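Local coordinates for putative peptide ABC-transport system periplasmic peptide-binding protein (Campylobacter jejuni, PDB 4OEV) that binds nickel outside the cytoplasm as the extracytoplasmic binding protein of an ABC-type importer, and belongs to a family generally assigned to peptide transport, at residues Lys329-Asp341 / Val360-Tyr374. Sequence-based numbering, arbitrary orientation.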
ATOM      1  N   LYS A 329     -27.069 -20.874 -17.980  1.00 40.04           N
ATOM      2  CA  LYS A 329     -25.665 -20.445 -17.796  1.00 39.92           C
ATOM      3  C   LYS A 329     -25.053 -21.000 -16.525  1.00 38.20           C
ATOM      4  O   LYS A 329     -25.582 -20.768 -15.447  1.00 37.60           O
ATOM      5  CB  LYS A 329     -25.548 -18.909 -17.731  1.00 41.48           C
ATOM      6  CG  LYS A 329     -25.981 -18.174 -18.978  1.00 47.69           C
ATOM      7  CD  LYS A 329     -26.194 -16.691 -18.622  1.00 51.31           C
ATOM      8  CE  LYS A 329     -26.322 -15.806 -19.848  1.00 55.34           C
ATOM      9  NZ  LYS A 329     -26.502 -14.364 -19.421  1.00 55.56           N
ATOM     10  N   ILE A 330     -23.913 -21.682 -16.610  1.00 40.08           N
ATOM     11  CA  ILE A 330     -23.292 -22.131 -15.356  1.00 38.12           C
ATOM     12  C   ILE A 330     -22.604 -20.957 -14.651  1.00 36.37           C
ATOM     13  O   ILE A 330     -22.127 -20.011 -15.286  1.00 39.77           O
ATOM     14  CB  ILE A 330     -22.283 -23.307 -15.553  1.00 44.87           C
ATOM     15  CG1 ILE A 330     -21.037 -22.832 -16.266  1.00 47.56           C
ATOM     16  CG2 ILE A 330     -22.955 -24.528 -16.303  1.00 42.21           C
ATOM     17  CD1 ILE A 330     -19.804 -23.714 -15.970  1.00 50.02           C
ATOM     18  N   LEU A 331     -22.642 -20.973 -13.321  1.00 36.44           N
ATOM     19  CA  LEU A 331     -21.997 -19.960 -12.519  1.00 37.62           C
ATOM     20  C   LEU A 331     -20.491 -20.159 -12.635  1.00 40.80           C
ATOM     21  O   LEU A 331     -19.933 -21.070 -12.007  1.00 40.23           O
ATOM     22  CB  LEU A 331     -22.448 -20.045 -11.053  1.00 36.99           C
ATOM     23  CG  LEU A 331     -22.367 -18.739 -10.210  1.00 35.78           C
ATOM     24  CD1 LEU A 331     -22.990 -18.921  -8.820  1.00 37.16           C
ATOM     25  CD2 LEU A 331     -20.929 -18.334 -10.020  1.00 33.95           C
ATOM     26  N   GLU A 332     -19.846 -19.345 -13.474  1.00 36.95           N
ATOM     27  CA  GLU A 332     -18.399 -19.439 -13.704  1.00 37.78           C
ATOM     28  C   GLU A 332     -17.775 -18.078 -13.966  1.00 34.92           C
ATOM     29  O   GLU A 332     -18.462 -17.145 -14.368  1.00 34.31           O
ATOM     30  CB  GLU A 332     -18.067 -20.365 -14.887  1.00 39.59           C
ATOM     31  CG  GLU A 332     -18.251 -19.759 -16.270  1.00 43.90           C
ATOM     32  CD  GLU A 332     -18.016 -20.781 -17.383  1.00 50.68           C
ATOM     33  OE1 GLU A 332     -17.177 -21.692 -17.187  1.00 51.65           O
ATOM     34  OE2 GLU A 332     -18.681 -20.677 -18.446  1.00 53.57           O
ATOM     35  N   PHE A 333     -16.467 -17.970 -13.748  1.00 33.05           N
ATOM     36  CA  PHE A 333     -15.786 -16.689 -13.899  1.00 32.77           C
ATOM     37  C   PHE A 333     -14.272 -16.892 -13.817  1.00 36.47           C
ATOM     38  O   PHE A 333     -13.807 -17.986 -13.474  1.00 35.28           O
ATOM     39  CB  PHE A 333     -16.267 -15.677 -12.839  1.00 30.62           C
ATOM     40  CG  PHE A 333     -16.079 -16.145 -11.425  1.00 30.90           C
ATOM     41  CD1 PHE A 333     -14.906 -15.868 -10.758  1.00 30.07           C
ATOM     42  CD2 PHE A 333     -17.063 -16.889 -10.773  1.00 32.04           C
ATOM     43  CE1 PHE A 333     -14.716 -16.317  -9.451  1.00 32.84           C
ATOM     44  CE2 PHE A 333     -16.891 -17.350  -9.467  1.00 32.64           C
ATOM     45  CZ  PHE A 333     -15.701 -17.069  -8.800  1.00 31.18           C
ATOM     46  N   GLU A 334     -13.494 -15.869 -14.164  1.00 36.50           N
ATOM     47  CA  GLU A 334     -12.040 -16.041 -14.124  1.00 35.63           C
ATOM     48  C   GLU A 334     -11.445 -15.494 -12.852  1.00 33.47           C
ATOM     49  O   GLU A 334     -11.956 -14.522 -12.293  1.00 30.52           O
ATOM     50  CB  GLU A 334     -11.385 -15.374 -15.314  1.00 36.95           C
ATOM     51  CG  GLU A 334     -11.820 -15.969 -16.617  1.00 38.92           C
ATOM     52  CD  GLU A 334     -11.327 -15.187 -17.801  1.00 40.35           C
ATOM     53  OE1 GLU A 334     -11.336 -15.782 -18.895  1.00 38.94           O
ATOM     54  OE2 GLU A 334     -10.958 -13.979 -17.634  1.00 38.80           O
ATOM     55  N   ILE A 335     -10.377 -16.132 -12.380  1.00 31.99           N
ATOM     56  CA  ILE A 335      -9.626 -15.615 -11.230  1.00 33.40           C
ATOM     57  C   ILE A 335      -8.221 -15.256 -11.711  1.00 34.80           C
ATOM     58  O   ILE A 335      -7.485 -16.142 -12.143  1.00 34.72           O
ATOM     59  CB  ILE A 335      -9.533 -16.662 -10.104  1.00 37.34           C
ATOM     60  CG1 ILE A 335     -10.927 -17.101  -9.646  1.00 34.08           C
ATOM     61  CG2 ILE A 335      -8.739 -16.132  -8.946  1.00 38.82           C
ATOM     62  CD1 ILE A 335     -10.894 -18.453  -8.882  1.00 36.06           C
ATOM     63  N   TRP A 336      -7.846 -13.978 -11.658  1.00 30.56           N
ATOM     64  CA  TRP A 336      -6.557 -13.559 -12.186  1.00 32.79           C
ATOM     65  C   TRP A 336      -5.520 -13.348 -11.072  1.00 34.25           C
ATOM     66  O   TRP A 336      -5.844 -12.803 -10.008  1.00 37.62           O
ATOM     67  CB  TRP A 336      -6.721 -12.267 -12.998  1.00 32.42           C
ATOM     68  CG  TRP A 336      -7.355 -12.489 -14.369  1.00 32.17           C
ATOM     69  CD1 TRP A 336      -8.622 -12.973 -14.638  1.00 31.46           C
ATOM     70  CD2 TRP A 336      -6.753 -12.227 -15.638  1.00 33.83           C
ATOM     71  NE1 TRP A 336      -8.829 -13.034 -16.002  1.00 29.95           N
ATOM     72  CE2 TRP A 336      -7.699 -12.581 -16.635  1.00 34.60           C
ATOM     73  CE3 TRP A 336      -5.496 -11.743 -16.033  1.00 35.46           C
ATOM     74  CZ2 TRP A 336      -7.432 -12.448 -17.995  1.00 38.67           C
ATOM     75  CZ3 TRP A 336      -5.227 -11.623 -17.399  1.00 35.74           C
ATOM     76  CH2 TRP A 336      -6.198 -11.968 -18.355  1.00 38.19           C
ATOM     77  N   ALA A 337      -4.280 -13.786 -11.305  1.00 31.40           N
ATOM     78  CA  ALA A 337      -3.218 -13.613 -10.306  1.00 31.12           C
ATOM     79  C   ALA A 337      -1.977 -13.101 -10.985  1.00 32.42           C
ATOM     80  O   ALA A 337      -1.705 -13.453 -12.140  1.00 32.28           O
ATOM     81  CB  ALA A 337      -2.892 -14.964  -9.555  1.00 27.79           C
ATOM     82  N   MET A 338      -1.221 -12.266 -10.261  1.00 33.83           N
ATOM     83  CA  MET A 338       0.114 -11.884 -10.698  1.00 29.87           C
ATOM     84  C   MET A 338       1.016 -13.117 -10.784  1.00 31.73           C
ATOM     85  O   MET A 338       1.304 -13.708  -9.746  1.00 31.75           O
ATOM     86  CB  MET A 338       0.721 -10.884  -9.711  1.00 27.72           C
ATOM     87  CG  MET A 338      -0.078  -9.580  -9.529  1.00 25.62           C
ATOM     88  SD  MET A 338       0.764  -8.655  -8.267  1.00 31.34           S
ATOM     89  CE  MET A 338      -0.175  -7.110  -8.183  1.00 28.61           C
ATOM     90  N   SER A 339       1.466 -13.492 -11.985  1.00 32.49           N
ATOM     91  CA  SER A 339       2.215 -14.742 -12.175  1.00 36.11           C
ATOM     92  C   SER A 339       3.612 -14.699 -11.570  1.00 35.75           C
ATOM     93  O   SER A 339       4.204 -15.751 -11.338  1.00 34.37           O
ATOM     94  CB  SER A 339       2.286 -15.114 -13.661  1.00 39.78           C
ATOM     95  OG  SER A 339       2.928 -14.105 -14.413  1.00 39.51           O
ATOM     96  N   ASN A 340       4.134 -13.490 -11.334  1.00 33.86           N
ATOM     97  CA  ASN A 340       5.447 -13.311 -10.704  1.00 34.33           C
ATOM     98  C   ASN A 340       5.361 -13.408  -9.181  1.00 34.53           C
ATOM     99  O   ASN A 340       6.383 -13.317  -8.475  1.00 38.85           O
ATOM    100  CB  ASN A 340       6.032 -11.956 -11.089  1.00 34.25           C
ATOM    101  CG  ASN A 340       5.054 -10.812 -10.785  1.00 36.68           C
ATOM    102  OD1 ASN A 340       3.978 -10.749 -11.354  1.00 36.23           O
ATOM    103  ND2 ASN A 340       5.421  -9.936  -9.881  1.00 37.30           N
ATOM    104  N   ASP A 341       4.144 -13.543  -8.657  1.00 29.96           N
ATOM    105  CA  ASP A 341       3.963 -13.687  -7.196  1.00 30.71           C
ATOM    106  C   ASP A 341       3.443 -15.096  -6.839  1.00 30.03           C
ATOM    107  O   ASP A 341       2.240 -15.385  -7.028  1.00 29.99           O
ATOM    108  CB  ASP A 341       3.012 -12.626  -6.679  1.00 30.21           C
ATOM    109  CG  ASP A 341       2.943 -12.579  -5.145  1.00 32.02           C
ATOM    110  OD1 ASP A 341       3.215 -13.618  -4.496  1.00 35.65           O
ATOM    111  OD2 ASP A 341       2.619 -11.478  -4.609  1.00 27.37           O
ATOM    112  N   VAL A 360     -19.068 -24.510  -8.235  1.00 35.90           N
ATOM    113  CA  VAL A 360     -18.768 -23.258  -8.919  1.00 37.33           C
ATOM    114  C   VAL A 360     -17.531 -23.436  -9.803  1.00 38.23           C
ATOM    115  O   VAL A 360     -16.449 -23.801  -9.321  1.00 38.62           O
ATOM    116  CB  VAL A 360     -18.554 -22.112  -7.926  1.00 36.75           C
ATOM    117  CG1 VAL A 360     -18.110 -20.844  -8.652  1.00 37.29           C
ATOM    118  CG2 VAL A 360     -19.841 -21.865  -7.143  1.00 38.37           C
ATOM    119  N   VAL A 361     -17.701 -23.207 -11.099  1.00 36.70           N
ATOM    120  CA  VAL A 361     -16.605 -23.390 -12.049  1.00 40.42           C
ATOM    121  C   VAL A 361     -15.795 -22.097 -12.146  1.00 38.50           C
ATOM    122  O   VAL A 361     -16.351 -20.992 -12.116  1.00 35.51           O
ATOM    123  CB  VAL A 361     -17.123 -23.834 -13.458  1.00 37.30           C
ATOM    124  CG1 VAL A 361     -15.994 -23.830 -14.480  1.00 39.12           C
ATOM    125  CG2 VAL A 361     -17.835 -25.239 -13.420  1.00 37.12           C
ATOM    126  N   SER A 362     -14.471 -22.220 -12.188  1.00 38.45           N
ATOM    127  CA  SER A 362     -13.618 -21.031 -12.374  1.00 34.57           C
ATOM    128  C   SER A 362     -12.323 -21.386 -13.109  1.00 35.91           C
ATOM    129  O   SER A 362     -11.915 -22.569 -13.191  1.00 36.83           O
ATOM    130  CB  SER A 362     -13.306 -20.361 -11.045  1.00 35.08           C
ATOM    131  OG  SER A 362     -12.587 -21.243 -10.211  1.00 38.59           O
ATOM    132  N   LYS A 363     -11.720 -20.369 -13.710  1.00 33.11           N
ATOM    133  CA  LYS A 363     -10.521 -20.549 -14.511  1.00 34.74           C
ATOM    134  C   LYS A 363      -9.413 -19.693 -13.967  1.00 34.45           C
ATOM    135  O   LYS A 363      -9.611 -18.472 -13.850  1.00 32.30           O
ATOM    136  CB  LYS A 363     -10.811 -20.154 -15.964  1.00 38.27           C
ATOM    137  CG  LYS A 363      -9.601 -20.256 -16.887  1.00 47.01           C
ATOM    138  CD  LYS A 363      -9.921 -19.697 -18.265  1.00 53.06           C
ATOM    139  CE  LYS A 363      -8.684 -19.706 -19.151  1.00 59.69           C
ATOM    140  NZ  LYS A 363      -8.988 -19.294 -20.565  1.00 64.91           N
ATOM    141  N   VAL A 364      -8.254 -20.270 -13.665  1.00 35.18           N
ATOM    142  CA  VAL A 364      -7.172 -19.421 -13.129  1.00 36.38           C
ATOM    143  C   VAL A 364      -6.354 -18.834 -14.277  1.00 38.41           C
ATOM    144  O   VAL A 364      -5.948 -19.532 -15.196  1.00 41.05           O
ATOM    145  CB  VAL A 364      -6.275 -20.187 -12.137  1.00 40.67           C
ATOM    146  CG1 VAL A 364      -5.093 -19.302 -11.673  1.00 38.77           C
ATOM    147  CG2 VAL A 364      -7.099 -20.600 -10.907  1.00 39.14           C
ATOM    148  N   VAL A 365      -6.175 -17.514 -14.262  1.00 36.98           N
ATOM    149  CA  VAL A 365      -5.399 -16.873 -15.307  1.00 35.63           C
ATOM    150  C   VAL A 365      -4.222 -16.133 -14.653  1.00 33.09           C
ATOM    151  O   VAL A 365      -4.415 -15.148 -13.978  1.00 36.48           O
ATOM    152  CB  VAL A 365      -6.276 -15.898 -16.135  1.00 40.65           C
ATOM    153  CG1 VAL A 365      -5.456 -15.283 -17.279  1.00 39.69           C
ATOM    154  CG2 VAL A 365      -7.585 -16.625 -16.636  1.00 30.20           C
ATOM    155  N   ALA A 366      -3.007 -16.613 -14.875  1.00 34.43           N
ATOM    156  CA  ALA A 366      -1.831 -16.020 -14.204  1.00 36.88           C
ATOM    157  C   ALA A 366      -1.008 -15.295 -15.258  1.00 37.69           C
ATOM    158  O   ALA A 366      -0.588 -15.922 -16.225  1.00 37.16           O
ATOM    159  CB  ALA A 366      -1.007 -17.133 -13.489  1.00 30.73           C
ATOM    160  N   LYS A 367      -0.845 -13.977 -15.109  1.00 41.57           N
ATOM    161  CA  LYS A 367      -0.064 -13.152 -16.049  1.00 43.23           C
ATOM    162  C   LYS A 367       0.825 -12.192 -15.224  1.00 36.98           C
ATOM    163  O   LYS A 367       0.518 -11.922 -14.066  1.00 35.05           O
ATOM    164  CB  LYS A 367      -0.993 -12.354 -16.978  1.00 45.27           C
ATOM    165  CG  LYS A 367      -1.924 -13.206 -17.871  1.00 46.66           C
ATOM    166  CD  LYS A 367      -1.190 -13.920 -18.985  1.00 51.09           C
ATOM    167  CE  LYS A 367      -2.128 -14.801 -19.801  1.00 53.77           C
ATOM    168  NZ  LYS A 367      -1.385 -15.703 -20.744  1.00 54.67           N
ATOM    169  N   PRO A 368       1.907 -11.662 -15.815  1.00 37.20           N
ATOM    170  CA  PRO A 368       2.848 -10.807 -15.058  1.00 37.78           C
ATOM    171  C   PRO A 368       2.212  -9.518 -14.559  1.00 38.31           C
ATOM    172  O   PRO A 368       1.515  -8.885 -15.339  1.00 38.93           O
ATOM    173  CB  PRO A 368       3.934 -10.478 -16.090  1.00 41.45           C
ATOM    174  CG  PRO A 368       3.829 -11.539 -17.108  1.00 42.31           C
ATOM    175  CD  PRO A 368       2.365 -11.883 -17.192  1.00 38.02           C
ATOM    176  N   ALA A 369       2.461  -9.139 -13.303  1.00 38.42           N
ATOM    177  CA  ALA A 369       2.015  -7.857 -12.753  1.00 39.24           C
ATOM    178  C   ALA A 369       2.270  -6.760 -13.762  1.00 36.42           C
ATOM    179  O   ALA A 369       3.265  -6.804 -14.471  1.00 37.19           O
ATOM    180  CB  ALA A 369       2.742  -7.535 -11.430  1.00 37.29           C
ATOM    181  N   GLY A 370       1.326  -5.836 -13.896  1.00 35.06           N
ATOM    182  CA  GLY A 370       1.516  -4.707 -14.803  1.00 37.78           C
ATOM    183  C   GLY A 370       1.261  -5.014 -16.279  1.00 39.23           C
ATOM    184  O   GLY A 370       1.354  -4.133 -17.137  1.00 41.86           O
ATOM    185  N   SER A 371       0.908  -6.249 -16.607  1.00 36.68           N
ATOM    186  CA  SER A 371       0.720  -6.572 -18.033  1.00 36.79           C
ATOM    187  C   SER A 371      -0.772  -6.605 -18.464  1.00 41.60           C
ATOM    188  O   SER A 371      -1.063  -6.746 -19.656  1.00 41.19           O
ATOM    189  CB  SER A 371       1.388  -7.907 -18.378  1.00 41.06           C
ATOM    190  OG  SER A 371       0.656  -9.003 -17.861  1.00 41.25           O
ATOM    191  N   PHE A 372      -1.688  -6.458 -17.504  1.00 39.39           N
ATOM    192  CA  PHE A 372      -3.131  -6.442 -17.772  1.00 38.78           C
ATOM    193  C   PHE A 372      -3.791  -5.489 -16.794  1.00 38.29           C
ATOM    194  O   PHE A 372      -3.221  -5.129 -15.757  1.00 38.03           O
ATOM    195  CB  PHE A 372      -3.766  -7.867 -17.681  1.00 34.88           C
ATOM    196  CG  PHE A 372      -3.638  -8.517 -16.323  1.00 35.58           C
ATOM    197  CD1 PHE A 372      -2.469  -9.178 -15.955  1.00 36.85           C
ATOM    198  CD2 PHE A 372      -4.679  -8.465 -15.406  1.00 31.94           C
ATOM    199  CE1 PHE A 372      -2.338  -9.776 -14.693  1.00 33.19           C
ATOM    200  CE2 PHE A 372      -4.556  -9.057 -14.132  1.00 30.30           C
ATOM    201  CZ  PHE A 372      -3.378  -9.713 -13.778  1.00 31.16           C
ATOM    202  N   ASP A 373      -5.006  -5.080 -17.134  1.00 37.23           N
ATOM    203  CA  ASP A 373      -5.757  -4.101 -16.344  1.00 34.77           C
ATOM    204  C   ASP A 373      -6.538  -4.822 -15.254  1.00 35.12           C
ATOM    205  O   ASP A 373      -7.486  -5.569 -15.543  1.00 36.34           O
ATOM    206  CB  ASP A 373      -6.690  -3.304 -17.275  1.00 33.94           C
ATOM    207  CG  ASP A 373      -7.404  -2.171 -16.577  1.00 33.44           C
ATOM    208  OD1 ASP A 373      -7.586  -2.219 -15.371  1.00 32.14           O
ATOM    209  OD2 ASP A 373      -7.850  -1.248 -17.249  1.00 37.13           O
ATOM    210  N   TYR A 374      -6.144  -4.591 -14.008  1.00 29.78           N
ATOM    211  CA  TYR A 374      -6.712  -5.306 -12.885  1.00 30.37           C
ATOM    212  C   TYR A 374      -8.199  -5.006 -12.656  1.00 32.12           C
ATOM    213  O   TYR A 374      -8.862  -5.751 -11.950  1.00 34.82           O
ATOM    214  CB  TYR A 374      -5.951  -4.999 -11.598  1.00 28.84           C
ATOM    215  CG  TYR A 374      -4.443  -5.235 -11.643  1.00 33.35           C
ATOM    216  CD1 TYR A 374      -3.592  -4.544 -10.769  1.00 32.61           C
ATOM    217  CD2 TYR A 374      -3.874  -6.119 -12.558  1.00 34.17           C
ATOM    218  CE1 TYR A 374      -2.209  -4.728 -10.817  1.00 33.82           C
ATOM    219  CE2 TYR A 374      -2.520  -6.305 -12.616  1.00 33.60           C
ATOM    220  CZ  TYR A 374      -1.675  -5.618 -11.729  1.00 36.33           C
ATOM    221  OH  TYR A 374      -0.291  -5.822 -11.787  1.00 38.98           O
TER
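Val-365 and Trp-336 sit side by side on one face of a parallel strand pair, and the valine methyl CG1 lies over the indole's six-membered ring, 3.4 Å from its centroid, in a CH-pi contact. Phe-372 meets the same ring obliquely, planes at 48°, with Trp-336 CE3 above the centre of the phenyl face and 3.4 Å from Phe-372 CE2. Trp-336 NE1 also donates in the ring plane to Glu-334 OE2 (2.8 Å), which helps to hold the indole's rotation. Underneath, the backbone ladder is loose at the Leu-331 end and straight in the middle, where Ile-335 N reaches Lys-363 O at 2.9 Å and Val-365 N reaches Ile-335 O at 2.8 Å, both at 172°. Beyond the strands, Asn-340 OD1 accepts from Ala-369 N at 2.9 Å; its ND2 is held by Phe-198 O. Met-338 runs past the Ala-369 methyl, touches the bound oxalate, and sets CE in van der Waals contact with Tyr-374 OH (3.8 Å), a hydroxyl that accepts from Gly-370 N. The pair forms a beta-alpha-beta unit with helix 342-357, which packs on Ile-335 and Val-364; helix 256-265 covers Phe-333 and Val-360, strand 361-367 ends the sheet within this chain, and strand 324-326 flanks 329-338.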